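Local atomic coordinates of replicative DNA helicase DnaB, 1st part (Mycobacterium tuberculosis, PDB entry 2R5U), a protein that probably unwinds duplex DNA ahead of the replisome as a hexameric, ATP-dependent 5'-3' replicative helicase, of which this chain is the N-terminal domain. Residues L43-I48 with D74-G79; A49-R54 with A117-Y122; F60-H65 with A103-T108. All coordinates share one frame; numbering follows the deposited sequence.

Contact 1 (L43-I48 with D74-G79); sequences LSKDAI and DLYGRG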
ATOM      1  N   LEU B  43      11.143  15.586 -39.702  1.00 29.48           N
ATOM      2  CA  LEU B  43      11.675  15.838 -41.054  1.00 30.71           C
ATOM      3  C   LEU B  43      13.176  16.149 -41.083  1.00 31.74           C
ATOM      4  O   LEU B  43      13.821  16.051 -42.130  1.00 32.35           O
ATOM      5  CB  LEU B  43      10.885  16.976 -41.706  1.00 31.13           C
ATOM      6  CG  LEU B  43       9.432  16.614 -42.033  1.00 30.76           C
ATOM      7  CD1 LEU B  43       8.701  17.838 -42.557  1.00 32.23           C
ATOM      8  CD2 LEU B  43       9.358  15.464 -43.042  1.00 32.66           C
ATOM      9  N   SER B  44      13.741  16.534 -39.945  1.00 31.79           N
ATOM     10  CA  SER B  44      15.083  17.086 -39.947  1.00 32.30           C
ATOM     11  C   SER B  44      15.779  16.993 -38.604  1.00 32.56           C
ATOM     12  O   SER B  44      15.235  17.437 -37.591  1.00 31.10           O
ATOM     13  CB  SER B  44      15.021  18.548 -40.409  1.00 32.12           C
ATOM     14  OG  SER B  44      16.167  19.268 -40.014  1.00 34.17           O
ATOM     15  N   LYS B  45      16.993  16.439 -38.597  1.00 32.54           N
ATOM     16  CA  LYS B  45      17.830  16.458 -37.400  1.00 33.39           C
ATOM     17  C   LYS B  45      18.241  17.871 -36.952  1.00 33.42           C
ATOM     18  O   LYS B  45      18.332  18.144 -35.745  1.00 33.77           O
ATOM     19  CB  LYS B  45      19.062  15.585 -37.602  1.00 33.60           C
ATOM     20  CG  LYS B  45      19.999  15.533 -36.407  1.00 36.56           C
ATOM     21  CD  LYS B  45      21.152  14.579 -36.697  1.00 39.22           C
ATOM     22  CE  LYS B  45      22.286  14.770 -35.718  1.00 41.49           C
ATOM     23  NZ  LYS B  45      23.377  13.772 -35.978  1.00 45.16           N
ATOM     24  N   ASP B  46      18.493  18.760 -37.911  1.00 32.77           N
ATOM     25  CA  ASP B  46      18.762  20.177 -37.599  1.00 32.74           C
ATOM     26  C   ASP B  46      17.605  20.825 -36.834  1.00 31.25           C
ATOM     27  O   ASP B  46      17.833  21.677 -35.975  1.00 30.13           O
ATOM     28  CB  ASP B  46      19.062  20.986 -38.873  1.00 34.14           C
ATOM     29  CG  ASP B  46      20.312  20.497 -39.607  1.00 38.54           C
ATOM     30  OD1 ASP B  46      21.148  19.802 -38.983  1.00 43.14           O
ATOM     31  OD2 ASP B  46      20.466  20.806 -40.816  1.00 43.33           O
ATOM     32  N   ALA B  47      16.373  20.421 -37.150  1.00 29.26           N
ATOM     33  CA  ALA B  47      15.196  20.939 -36.448  1.00 27.93           C
ATOM     34  C   ALA B  47      15.139  20.434 -34.997  1.00 26.64           C
ATOM     35  O   ALA B  47      14.793  21.195 -34.101  1.00 26.75           O
ATOM     36  CB  ALA B  47      13.924  20.579 -37.181  1.00 27.14           C
ATOM     37  N   ILE B  48      15.474  19.168 -34.766  1.00 25.03           N
ATOM     38  CA  ILE B  48      15.531  18.652 -33.390  1.00 24.39           C
ATOM     39  C   ILE B  48      16.485  19.528 -32.554  1.00 24.79           C
ATOM     40  O   ILE B  48      16.130  19.965 -31.466  1.00 23.50           O
ATOM     41  CB  ILE B  48      15.990  17.178 -33.318  1.00 24.58           C
ATOM     42  CG1 ILE B  48      15.054  16.257 -34.134  1.00 23.15           C
ATOM     43  CG2 ILE B  48      16.058  16.723 -31.849  1.00 26.07           C
ATOM     44  CD1 ILE B  48      15.579  14.834 -34.269  1.00 23.35           C
ATOM     45  N   ASP B  74      14.784  10.482 -27.281  1.00 31.06           N
ATOM     46  CA  ASP B  74      15.416   9.178 -26.981  1.00 32.46           C
ATOM     47  C   ASP B  74      16.333   8.711 -28.107  1.00 31.46           C
ATOM     48  O   ASP B  74      17.481   8.311 -27.867  1.00 32.06           O
ATOM     49  CB  ASP B  74      14.370   8.094 -26.733  1.00 33.28           C
ATOM     50  CG  ASP B  74      14.396   7.579 -25.323  1.00 39.01           C
ATOM     51  OD1 ASP B  74      13.783   8.229 -24.439  1.00 43.99           O
ATOM     52  OD2 ASP B  74      15.041   6.515 -25.101  1.00 42.60           O
ATOM     53  N   LEU B  75      15.805   8.753 -29.327  1.00 30.06           N
ATOM     54  CA  LEU B  75      16.531   8.369 -30.531  1.00 29.43           C
ATOM     55  C   LEU B  75      17.723   9.287 -30.804  1.00 29.46           C
ATOM     56  O   LEU B  75      18.832   8.824 -31.042  1.00 27.93           O
ATOM     57  CB  LEU B  75      15.578   8.345 -31.726  1.00 29.48           C
ATOM     58  CG  LEU B  75      14.590   7.162 -31.737  1.00 28.93           C
ATOM     59  CD1 LEU B  75      13.512   7.372 -32.785  1.00 26.96           C
ATOM     60  CD2 LEU B  75      15.329   5.861 -31.991  1.00 27.77           C
ATOM     61  N   TYR B  76      17.472  10.592 -30.752  1.00 29.14           N
ATOM     62  CA  TYR B  76      18.491  11.603 -31.001  1.00 31.07           C
ATOM     63  C   TYR B  76      19.671  11.516 -30.002  1.00 31.32           C
ATOM     64  O   TYR B  76      20.830  11.648 -30.397  1.00 31.64           O
ATOM     65  CB  TYR B  76      17.819  12.976 -30.991  1.00 30.48           C
ATOM     66  CG  TYR B  76      18.713  14.187 -31.130  1.00 30.41           C
ATOM     67  CD1 TYR B  76      19.089  14.665 -32.390  1.00 31.65           C
ATOM     68  CD2 TYR B  76      19.100  14.911 -30.005  1.00 30.26           C
ATOM     69  CE1 TYR B  76      19.876  15.817 -32.514  1.00 32.18           C
ATOM     70  CE2 TYR B  76      19.882  16.050 -30.112  1.00 30.01           C
ATOM     71  CZ  TYR B  76      20.270  16.492 -31.361  1.00 31.01           C
ATOM     72  OH  TYR B  76      21.031  17.628 -31.438  1.00 34.75           O
ATOM     73  N   GLY B  77      19.368  11.295 -28.722  1.00 32.38           N
ATOM     74  CA  GLY B  77      20.392  11.125 -27.683  1.00 34.44           C
ATOM     75  C   GLY B  77      21.244   9.878 -27.891  1.00 35.62           C
ATOM     76  O   GLY B  77      22.339   9.772 -27.353  1.00 36.43           O
ATOM     77  N   ARG B  78      20.732   8.951 -28.698  1.00 36.16           N
ATOM     78  CA  ARG B  78      21.433   7.728 -29.055  1.00 37.29           C
ATOM     79  C   ARG B  78      22.134   7.788 -30.393  1.00 36.87           C
ATOM     80  O   ARG B  78      22.727   6.807 -30.815  1.00 37.21           O
ATOM     81  CB  ARG B  78      20.462   6.556 -29.039  1.00 37.42           C
ATOM     82  CG  ARG B  78      20.237   5.994 -27.663  1.00 40.51           C
ATOM     83  CD  ARG B  78      19.470   4.696 -27.746  1.00 44.99           C
ATOM     84  NE  ARG B  78      18.033   4.923 -27.821  1.00 48.49           N
ATOM     85  CZ  ARG B  78      17.217   4.285 -28.652  1.00 50.58           C
ATOM     86  NH1 ARG B  78      17.698   3.381 -29.496  1.00 52.58           N
ATOM     87  NH2 ARG B  78      15.921   4.559 -28.650  1.00 50.73           N
ATOM     88  N   GLY B  79      22.072   8.933 -31.066  1.00 36.49           N
ATOM     89  CA  GLY B  79      22.670   9.065 -32.378  1.00 36.17           C
ATOM     90  C   GLY B  79      21.946   8.279 -33.460  1.00 36.37           C
ATOM     91  O   GLY B  79      22.515   7.989 -34.514  1.00 36.54           O
TER
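A helix-helix packing contact in the all-helical N-terminal domain brings Ile48 and Lys45, one turn apart on helix 45-52, against Tyr76 at the C-terminal end of helix 63-77. Ile48 lays its CG2 methyl over one face of the phenol ring, 3.7 Å from the Tyr76 ring centroid and only 14° off the ring normal, a CH-pi contact almost above the centre. The other branch of Ile48 follows the same ring with CD1, 4.0 Å from Tyr76 CD1. CG of Tyr76 stands anti to the backbone N (chi1 176°), which sends the ring across to helix 45-52, where it also packs on Ala49 and Leu52.

Both helix ends near the contact carry standard capping motifs. Ser44 is the N-cap of helix 45-52, its OG accepting from Ala47 N at 3.1 Å, while Gly79, with positive phi, closes helix 63-77 in a Schellman motif whose bonds include Gly79 N to Tyr76 O. Lys45 comes to the edge of the ring rather than to its face: its extended chain crosses the tyrosine at about a right angle, with Lys45 CG lying near the ring plane, 3.9 Å from Tyr76 CE1.

Contact 2 (A49-R54 with A117-Y122); sequences ADVLER and ANAGYY
Arg54 lies flat against Gly120, with the alpha carbon of the glycine over the centre of one guanidinium face, 3.7 Å above its plane. The arginine chain bends at chi2 (148°), folding its planar end back over the last turn of segment 49-54. There NH1 donates to Asp50 O at 2.7 Å; the acceptor lies nearly in the guanidinium plane, although the donor stands well above the plane of the carbonyl. A salt bridge from Arg54 NH1 to Asp50 OD1, 3.4 Å long, includes only a weak hydrogen bond. Gly120 O also sits over a guanidinium face, 3.1 Å from Arg54 NE, but the angle is too poor for a hydrogen bond. Asp50 OD1 approaches the same glycine to 4.1 Å from Gly120 CA.

Beside the arginine, Val51 makes the apolar part of the contact. Its CG2, anti to the carbonyl carbon, meets Ala119 CB at 4.0 Å and lies near Ala119 O; Val51 packs further on Val37 and Met41 of helix 31-43. The nearest CA atoms are those of Val51 and Gly120, 5.2 Å apart, where helix 45-52 passes the first turn of the long helix 119-147 in the all-helical N-terminal domain. With NH1 held by Asp50 of its own segment and no hydrogen bond made across the contact, the arginine meets Gly120 by flat packing, and the charge of Asp50 probably offsets its own.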
ATOM      1  N   ALA B  49      17.688  19.791 -33.082  1.00 25.01           N
ATOM      2  CA  ALA B  49      18.696  20.590 -32.355  1.00 25.94           C
ATOM      3  C   ALA B  49      18.172  21.966 -32.019  1.00 26.88           C
ATOM      4  O   ALA B  49      18.338  22.441 -30.900  1.00 27.43           O
ATOM      5  CB  ALA B  49      20.005  20.699 -33.168  1.00 25.62           C
ATOM      6  N   ASP B  50      17.520  22.603 -32.987  1.00 28.23           N
ATOM      7  CA  ASP B  50      16.887  23.910 -32.764  1.00 29.70           C
ATOM      8  C   ASP B  50      15.832  23.912 -31.645  1.00 29.03           C
ATOM      9  O   ASP B  50      15.799  24.819 -30.797  1.00 28.20           O
ATOM     10  CB  ASP B  50      16.220  24.361 -34.044  1.00 30.97           C
ATOM     11  CG  ASP B  50      16.951  25.466 -34.697  1.00 37.09           C
ATOM     12  OD1 ASP B  50      16.457  26.616 -34.573  1.00 43.35           O
ATOM     13  OD2 ASP B  50      18.020  25.201 -35.302  1.00 41.19           O
ATOM     14  N   VAL B  51      14.981  22.896 -31.671  1.00 28.41           N
ATOM     15  CA  VAL B  51      13.884  22.728 -30.729  1.00 28.58           C
ATOM     16  C   VAL B  51      14.408  22.513 -29.299  1.00 28.71           C
ATOM     17  O   VAL B  51      13.887  23.100 -28.329  1.00 27.91           O
ATOM     18  CB  VAL B  51      12.952  21.570 -31.216  1.00 28.24           C
ATOM     19  CG1 VAL B  51      11.992  21.135 -30.144  1.00 30.14           C
ATOM     20  CG2 VAL B  51      12.184  22.022 -32.478  1.00 28.86           C
ATOM     21  N   LEU B  52      15.442  21.682 -29.189  1.00 28.95           N
ATOM     22  CA  LEU B  52      16.092  21.386 -27.920  1.00 30.35           C
ATOM     23  C   LEU B  52      16.664  22.606 -27.199  1.00 31.41           C
ATOM     24  O   LEU B  52      16.697  22.631 -25.976  1.00 30.88           O
ATOM     25  CB  LEU B  52      17.176  20.325 -28.099  1.00 30.22           C
ATOM     26  CG  LEU B  52      16.688  18.901 -27.902  1.00 31.34           C
ATOM     27  CD1 LEU B  52      17.838  17.933 -28.105  1.00 33.24           C
ATOM     28  CD2 LEU B  52      16.181  18.784 -26.479  1.00 34.02           C
ATOM     29  N   GLU B  53      17.112  23.603 -27.959  1.00 32.94           N
ATOM     30  CA  GLU B  53      17.540  24.892 -27.397  1.00 34.58           C
ATOM     31  C   GLU B  53      16.455  25.557 -26.559  1.00 34.58           C
ATOM     32  O   GLU B  53      16.752  26.311 -25.622  1.00 33.93           O
ATOM     33  CB  GLU B  53      17.883  25.868 -28.512  1.00 35.61           C
ATOM     34  CG  GLU B  53      18.710  25.266 -29.611  1.00 39.41           C
ATOM     35  CD  GLU B  53      20.142  25.629 -29.498  1.00 45.23           C
ATOM     36  OE1 GLU B  53      20.644  26.271 -30.454  1.00 48.48           O
ATOM     37  OE2 GLU B  53      20.763  25.297 -28.460  1.00 47.02           O
ATOM     38  N   ARG B  54      15.206  25.294 -26.905  1.00 34.20           N
ATOM     39  CA  ARG B  54      14.099  26.049 -26.341  1.00 35.42           C
ATOM     40  C   ARG B  54      13.216  25.266 -25.378  1.00 35.34           C
ATOM     41  O   ARG B  54      12.684  25.837 -24.432  1.00 35.74           O
ATOM     42  CB  ARG B  54      13.240  26.616 -27.461  1.00 35.71           C
ATOM     43  CG  ARG B  54      13.859  27.760 -28.209  1.00 37.62           C
ATOM     44  CD  ARG B  54      13.381  27.696 -29.622  1.00 39.76           C
ATOM     45  NE  ARG B  54      13.900  28.751 -30.493  1.00 42.19           N
ATOM     46  CZ  ARG B  54      14.918  28.596 -31.342  1.00 42.64           C
ATOM     47  NH1 ARG B  54      15.574  27.443 -31.413  1.00 38.88           N
ATOM     48  NH2 ARG B  54      15.290  29.604 -32.118  1.00 43.22           N
ATOM     49  N   ALA B 117      11.824  24.365 -41.445  1.00 51.95           N
ATOM     50  CA  ALA B 117      12.490  25.671 -41.355  1.00 50.41           C
ATOM     51  C   ALA B 117      12.030  26.491 -40.141  1.00 49.41           C
ATOM     52  O   ALA B 117      12.834  27.172 -39.485  1.00 49.24           O
ATOM     53  CB  ALA B 117      12.268  26.466 -42.654  1.00 50.86           C
ATOM     54  N   ASN B 118      10.734  26.417 -39.850  1.00 47.49           N
ATOM     55  CA  ASN B 118      10.139  27.213 -38.790  1.00 46.07           C
ATOM     56  C   ASN B 118      10.103  26.512 -37.413  1.00 44.08           C
ATOM     57  O   ASN B 118       9.523  27.051 -36.483  1.00 43.27           O
ATOM     58  CB  ASN B 118       8.708  27.618 -39.181  1.00 46.37           C
ATOM     59  CG  ASN B 118       8.660  28.723 -40.222  1.00 48.82           C
ATOM     60  OD1 ASN B 118       7.888  28.640 -41.185  1.00 51.12           O
ATOM     61  ND2 ASN B 118       9.455  29.776 -40.024  1.00 49.94           N
ATOM     62  N   ALA B 119      10.709  25.328 -37.293  1.00 41.91           N
ATOM     63  CA  ALA B 119      10.611  24.516 -36.059  1.00 40.12           C
ATOM     64  C   ALA B 119      11.001  25.259 -34.764  1.00 38.80           C
ATOM     65  O   ALA B 119      10.315  25.145 -33.758  1.00 37.74           O
ATOM     66  CB  ALA B 119      11.400  23.213 -36.194  1.00 39.99           C
ATOM     67  N   GLY B 120      12.091  26.023 -34.800  1.00 37.96           N
ATOM     68  CA  GLY B 120      12.500  26.841 -33.659  1.00 37.36           C
ATOM     69  C   GLY B 120      11.513  27.948 -33.319  1.00 36.86           C
ATOM     70  O   GLY B 120      11.268  28.253 -32.138  1.00 36.26           O
ATOM     71  N   TYR B 121      10.962  28.573 -34.353  1.00 36.04           N
ATOM     72  CA  TYR B 121       9.921  29.566 -34.168  1.00 35.94           C
ATOM     73  C   TYR B 121       8.714  28.957 -33.422  1.00 34.99           C
ATOM     74  O   TYR B 121       8.242  29.527 -32.445  1.00 33.41           O
ATOM     75  CB  TYR B 121       9.499  30.183 -35.505  1.00 36.86           C
ATOM     76  CG  TYR B 121       8.177  30.911 -35.425  1.00 38.81           C
ATOM     77  CD1 TYR B 121       7.000  30.298 -35.848  1.00 40.13           C
ATOM     78  CD2 TYR B 121       8.101  32.201 -34.907  1.00 40.69           C
ATOM     79  CE1 TYR B 121       5.783  30.954 -35.764  1.00 40.90           C
ATOM     80  CE2 TYR B 121       6.889  32.869 -34.820  1.00 41.96           C
ATOM     81  CZ  TYR B 121       5.739  32.238 -35.251  1.00 40.73           C
ATOM     82  OH  TYR B 121       4.537  32.899 -35.172  1.00 42.53           O
ATOM     83  N   TYR B 122       8.237  27.797 -33.873  1.00 34.10           N
ATOM     84  CA  TYR B 122       7.109  27.160 -33.209  1.00 33.74           C
ATOM     85  C   TYR B 122       7.458  26.671 -31.804  1.00 32.77           C
ATOM     86  O   TYR B 122       6.611  26.719 -30.911  1.00 31.71           O
ATOM     87  CB  TYR B 122       6.485  26.062 -34.072  1.00 35.36           C
ATOM     88  CG  TYR B 122       5.786  26.607 -35.305  1.00 37.82           C
ATOM     89  CD1 TYR B 122       6.344  26.447 -36.574  1.00 41.23           C
ATOM     90  CD2 TYR B 122       4.577  27.301 -35.203  1.00 40.16           C
ATOM     91  CE1 TYR B 122       5.709  26.950 -37.714  1.00 41.18           C
ATOM     92  CE2 TYR B 122       3.942  27.813 -36.324  1.00 41.49           C
ATOM     93  CZ  TYR B 122       4.513  27.639 -37.581  1.00 41.08           C
ATOM     94  OH  TYR B 122       3.877  28.150 -38.703  1.00 41.45           O
TER

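Contact 3 (F60-H65 with A103-T108); sequences FYRPAH and APYLHT
Tyr105 reaches from helix 102-111 to His65 in the first turn of helix 63-77, joining two helices of the all-helical N-terminal domain of DnaB. The backbones are well separated, the nearest CA atoms, of His65 and Leu106, being 10.2 Å apart, and the tyrosine side chain bridges them. Taken in order, segment 103-108 begins with Ala103 and Pro104, which serve the helix itself: Ala103 O accepts from His107 N. Pro104 O takes two donors, Thr108 N and Thr108 OG1, which approach from opposite faces of the carbonyl plane.

Tyr105 comes next and carries the contact. Its CG is anti to the backbone N (chi1 -179°), an orientation that extends the phenol out from its helix to meet the histidine with its hydroxyl. The two side chains cross at about a right angle and meet edge to edge. At 2.6 Å from His65 NE2 to Tyr105 OH, with a bent N-H...O angle of 121°, the hydrogen bond is at most weak and its detail doubtful, because the hydroxyl is placed too close to the imidazole. The other imidazole nitrogen, ND1, has the stronger partner, a hydrogen bond to Glu34 of helix 31-43. Arg62, the N-cap residue of helix 63-77, lays CD over one face of the His65 ring, 3.6 Å above its plane.

Leu106 packs on Val87 and Ala88 of helix 84-93, and Thr108 completes the bonds to Pro104. The contact thus lies among several helices: Ile100 of helix 97-100 packs on both Ala64 and Tyr105, and Leu31 and Leu38 of helix 31-43 pack on His65.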
ATOM      1  N   PHE B  60       5.012  20.194 -23.386  1.00 30.17           N
ATOM      2  CA  PHE B  60       3.850  19.948 -24.237  1.00 30.48           C
ATOM      3  C   PHE B  60       2.611  19.810 -23.361  1.00 30.64           C
ATOM      4  O   PHE B  60       2.641  19.081 -22.384  1.00 30.18           O
ATOM      5  CB  PHE B  60       4.068  18.692 -25.078  1.00 29.25           C
ATOM      6  CG  PHE B  60       5.038  18.906 -26.202  1.00 29.20           C
ATOM      7  CD1 PHE B  60       6.404  18.800 -25.979  1.00 26.48           C
ATOM      8  CD2 PHE B  60       4.584  19.292 -27.465  1.00 28.68           C
ATOM      9  CE1 PHE B  60       7.319  19.027 -27.021  1.00 26.12           C
ATOM     10  CE2 PHE B  60       5.485  19.524 -28.508  1.00 27.53           C
ATOM     11  CZ  PHE B  60       6.859  19.376 -28.275  1.00 28.14           C
ATOM     12  N   TYR B  61       1.550  20.535 -23.700  1.00 31.89           N
ATOM     13  CA  TYR B  61       0.282  20.404 -22.984  1.00 33.01           C
ATOM     14  C   TYR B  61      -0.354  19.040 -23.225  1.00 33.08           C
ATOM     15  O   TYR B  61      -0.788  18.372 -22.285  1.00 32.41           O
ATOM     16  CB  TYR B  61      -0.715  21.510 -23.364  1.00 34.04           C
ATOM     17  CG  TYR B  61      -2.034  21.353 -22.621  1.00 36.05           C
ATOM     18  CD1 TYR B  61      -3.206  21.040 -23.302  1.00 37.46           C
ATOM     19  CD2 TYR B  61      -2.089  21.459 -21.219  1.00 38.16           C
ATOM     20  CE1 TYR B  61      -4.420  20.872 -22.609  1.00 38.94           C
ATOM     21  CE2 TYR B  61      -3.286  21.284 -20.516  1.00 38.39           C
ATOM     22  CZ  TYR B  61      -4.446  20.994 -21.217  1.00 38.68           C
ATOM     23  OH  TYR B  61      -5.633  20.827 -20.530  1.00 38.37           O
ATOM     24  N   ARG B  62      -0.424  18.630 -24.488  1.00 33.30           N
ATOM     25  CA  ARG B  62      -1.067  17.354 -24.823  1.00 34.21           C
ATOM     26  C   ARG B  62      -0.136  16.170 -24.534  1.00 33.39           C
ATOM     27  O   ARG B  62       0.980  16.139 -25.054  1.00 33.36           O
ATOM     28  CB  ARG B  62      -1.476  17.355 -26.294  1.00 35.00           C
ATOM     29  CG  ARG B  62      -2.709  16.526 -26.569  1.00 39.73           C
ATOM     30  CD  ARG B  62      -2.895  16.329 -28.038  1.00 46.31           C
ATOM     31  NE  ARG B  62      -2.888  14.921 -28.438  1.00 51.81           N
ATOM     32  CZ  ARG B  62      -3.981  14.166 -28.557  1.00 53.85           C
ATOM     33  NH1 ARG B  62      -3.877  12.902 -28.956  1.00 54.11           N
ATOM     34  NH2 ARG B  62      -5.183  14.676 -28.287  1.00 55.80           N
ATOM     35  N   PRO B  63      -0.581  15.207 -23.700  1.00 33.10           N
ATOM     36  CA  PRO B  63       0.202  13.999 -23.380  1.00 32.26           C
ATOM     37  C   PRO B  63       0.727  13.210 -24.609  1.00 31.44           C
ATOM     38  O   PRO B  63       1.882  12.798 -24.610  1.00 31.44           O
ATOM     39  CB  PRO B  63      -0.786  13.150 -22.565  1.00 33.05           C
ATOM     40  CG  PRO B  63      -1.704  14.145 -21.949  1.00 33.00           C
ATOM     41  CD  PRO B  63      -1.865  15.226 -22.963  1.00 33.31           C
ATOM     42  N   ALA B  64      -0.100  13.017 -25.636  1.00 30.65           N
ATOM     43  CA  ALA B  64       0.354  12.364 -26.868  1.00 29.79           C
ATOM     44  C   ALA B  64       1.574  13.072 -27.486  1.00 29.20           C
ATOM     45  O   ALA B  64       2.490  12.411 -27.962  1.00 29.05           O
ATOM     46  CB  ALA B  64      -0.781  12.270 -27.893  1.00 29.45           C
ATOM     47  N   HIS B  65       1.566  14.404 -27.460  1.00 27.88           N
ATOM     48  CA  HIS B  65       2.653  15.204 -27.982  1.00 27.04           C
ATOM     49  C   HIS B  65       3.929  15.057 -27.155  1.00 26.28           C
ATOM     50  O   HIS B  65       5.000  14.950 -27.725  1.00 24.63           O
ATOM     51  CB  HIS B  65       2.266  16.676 -28.131  1.00 26.56           C
ATOM     52  CG  HIS B  65       1.161  16.911 -29.108  1.00 26.40           C
ATOM     53  ND1 HIS B  65       0.535  18.125 -29.240  1.00 27.96           N
ATOM     54  CD2 HIS B  65       0.578  16.083 -30.011  1.00 27.35           C
ATOM     55  CE1 HIS B  65      -0.380  18.049 -30.190  1.00 28.23           C
ATOM     56  NE2 HIS B  65      -0.376  16.818 -30.671  1.00 29.21           N
ATOM     57  N   ALA B 103       1.267   5.097 -36.520  1.00 38.35           N
ATOM     58  CA  ALA B 103       2.072   5.826 -37.494  1.00 37.08           C
ATOM     59  C   ALA B 103       1.258   6.817 -38.320  1.00 36.50           C
ATOM     60  O   ALA B 103       1.802   7.861 -38.705  1.00 36.03           O
ATOM     61  CB  ALA B 103       2.858   4.862 -38.417  1.00 37.64           C
ATOM     62  N   PRO B 104      -0.041   6.521 -38.591  1.00 35.66           N
ATOM     63  CA  PRO B 104      -0.838   7.512 -39.333  1.00 35.29           C
ATOM     64  C   PRO B 104      -0.853   8.870 -38.620  1.00 34.24           C
ATOM     65  O   PRO B 104      -0.843   9.906 -39.276  1.00 33.62           O
ATOM     66  CB  PRO B 104      -2.249   6.906 -39.327  1.00 35.18           C
ATOM     67  CG  PRO B 104      -2.029   5.445 -39.177  1.00 36.18           C
ATOM     68  CD  PRO B 104      -0.851   5.326 -38.265  1.00 36.08           C
ATOM     69  N   TYR B 105      -0.847   8.861 -37.290  1.00 34.02           N
ATOM     70  CA  TYR B 105      -0.770  10.119 -36.546  1.00 33.70           C
ATOM     71  C   TYR B 105       0.545  10.868 -36.801  1.00 32.47           C
ATOM     72  O   TYR B 105       0.545  12.087 -36.977  1.00 31.21           O
ATOM     73  CB  TYR B 105      -0.971   9.877 -35.058  1.00 35.43           C
ATOM     74  CG  TYR B 105      -0.911  11.146 -34.276  1.00 37.44           C
ATOM     75  CD1 TYR B 105       0.044  11.324 -33.278  1.00 37.91           C
ATOM     76  CD2 TYR B 105      -1.788  12.190 -34.558  1.00 37.33           C
ATOM     77  CE1 TYR B 105       0.103  12.504 -32.558  1.00 40.43           C
ATOM     78  CE2 TYR B 105      -1.728  13.380 -33.852  1.00 41.04           C
ATOM     79  CZ  TYR B 105      -0.782  13.517 -32.851  1.00 38.81           C
ATOM     80  OH  TYR B 105      -0.712  14.688 -32.156  1.00 42.54           O
ATOM     81  N   LEU B 106       1.661  10.135 -36.813  1.00 31.50           N
ATOM     82  CA  LEU B 106       2.958  10.723 -37.158  1.00 31.42           C
ATOM     83  C   LEU B 106       2.973  11.320 -38.560  1.00 31.77           C
ATOM     84  O   LEU B 106       3.554  12.384 -38.773  1.00 31.12           O
ATOM     85  CB  LEU B 106       4.097   9.707 -36.991  1.00 31.07           C
ATOM     86  CG  LEU B 106       4.236   9.018 -35.632  1.00 29.15           C
ATOM     87  CD1 LEU B 106       5.449   8.094 -35.703  1.00 26.46           C
ATOM     88  CD2 LEU B 106       4.389  10.053 -34.514  1.00 27.07           C
ATOM     89  N   HIS B 107       2.319  10.647 -39.504  1.00 32.48           N
ATOM     90  CA  HIS B 107       2.200  11.159 -40.870  1.00 34.32           C
ATOM     91  C   HIS B 107       1.344  12.428 -40.941  1.00 34.54           C
ATOM     92  O   HIS B 107       1.671  13.339 -41.686  1.00 35.03           O
ATOM     93  CB  HIS B 107       1.683  10.077 -41.824  1.00 34.68           C
ATOM     94  CG  HIS B 107       2.690   9.006 -42.100  1.00 37.25           C
ATOM     95  ND1 HIS B 107       3.870   9.256 -42.769  1.00 39.07           N
ATOM     96  CD2 HIS B 107       2.718   7.697 -41.762  1.00 38.89           C
ATOM     97  CE1 HIS B 107       4.569   8.138 -42.855  1.00 39.47           C
ATOM     98  NE2 HIS B 107       3.892   7.177 -42.250  1.00 40.44           N
ATOM     99  N   THR B 108       0.277  12.479 -40.142  1.00 35.34           N
ATOM    100  CA  THR B 108      -0.530  13.699 -39.986  1.00 36.35           C
ATOM    101  C   THR B 108       0.315  14.882 -39.459  1.00 36.24           C
ATOM    102  O   THR B 108       0.277  15.978 -40.020  1.00 36.64           O
ATOM    103  CB  THR B 108      -1.749  13.453 -39.072  1.00 36.68           C
ATOM    104  OG1 THR B 108      -2.610  12.468 -39.658  1.00 37.76           O
ATOM    105  CG2 THR B 108      -2.531  14.723 -38.869  1.00 36.75           C
TER

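From the N terminus, helix 45-52 is the first to enter, contributing its start to contact 1 and its later part to contact 2. Contact 1 closes the shortest loop, returning at the end of helix 63-77. The start of that helix belongs to contact 3, whose loop ends on helix 102-111 and crosses that of contact 1. Contact 2 spans the longest loop, to helix 119-147; it crosses contact 1 and encloses contact 3. Contacts 1 and 2 also touch directly, through Ala47 with Ala119. Contact 3 stands apart, its centre about 17 Å from the centres of both others, and ties helix 102-111 to the start of helix 63-77.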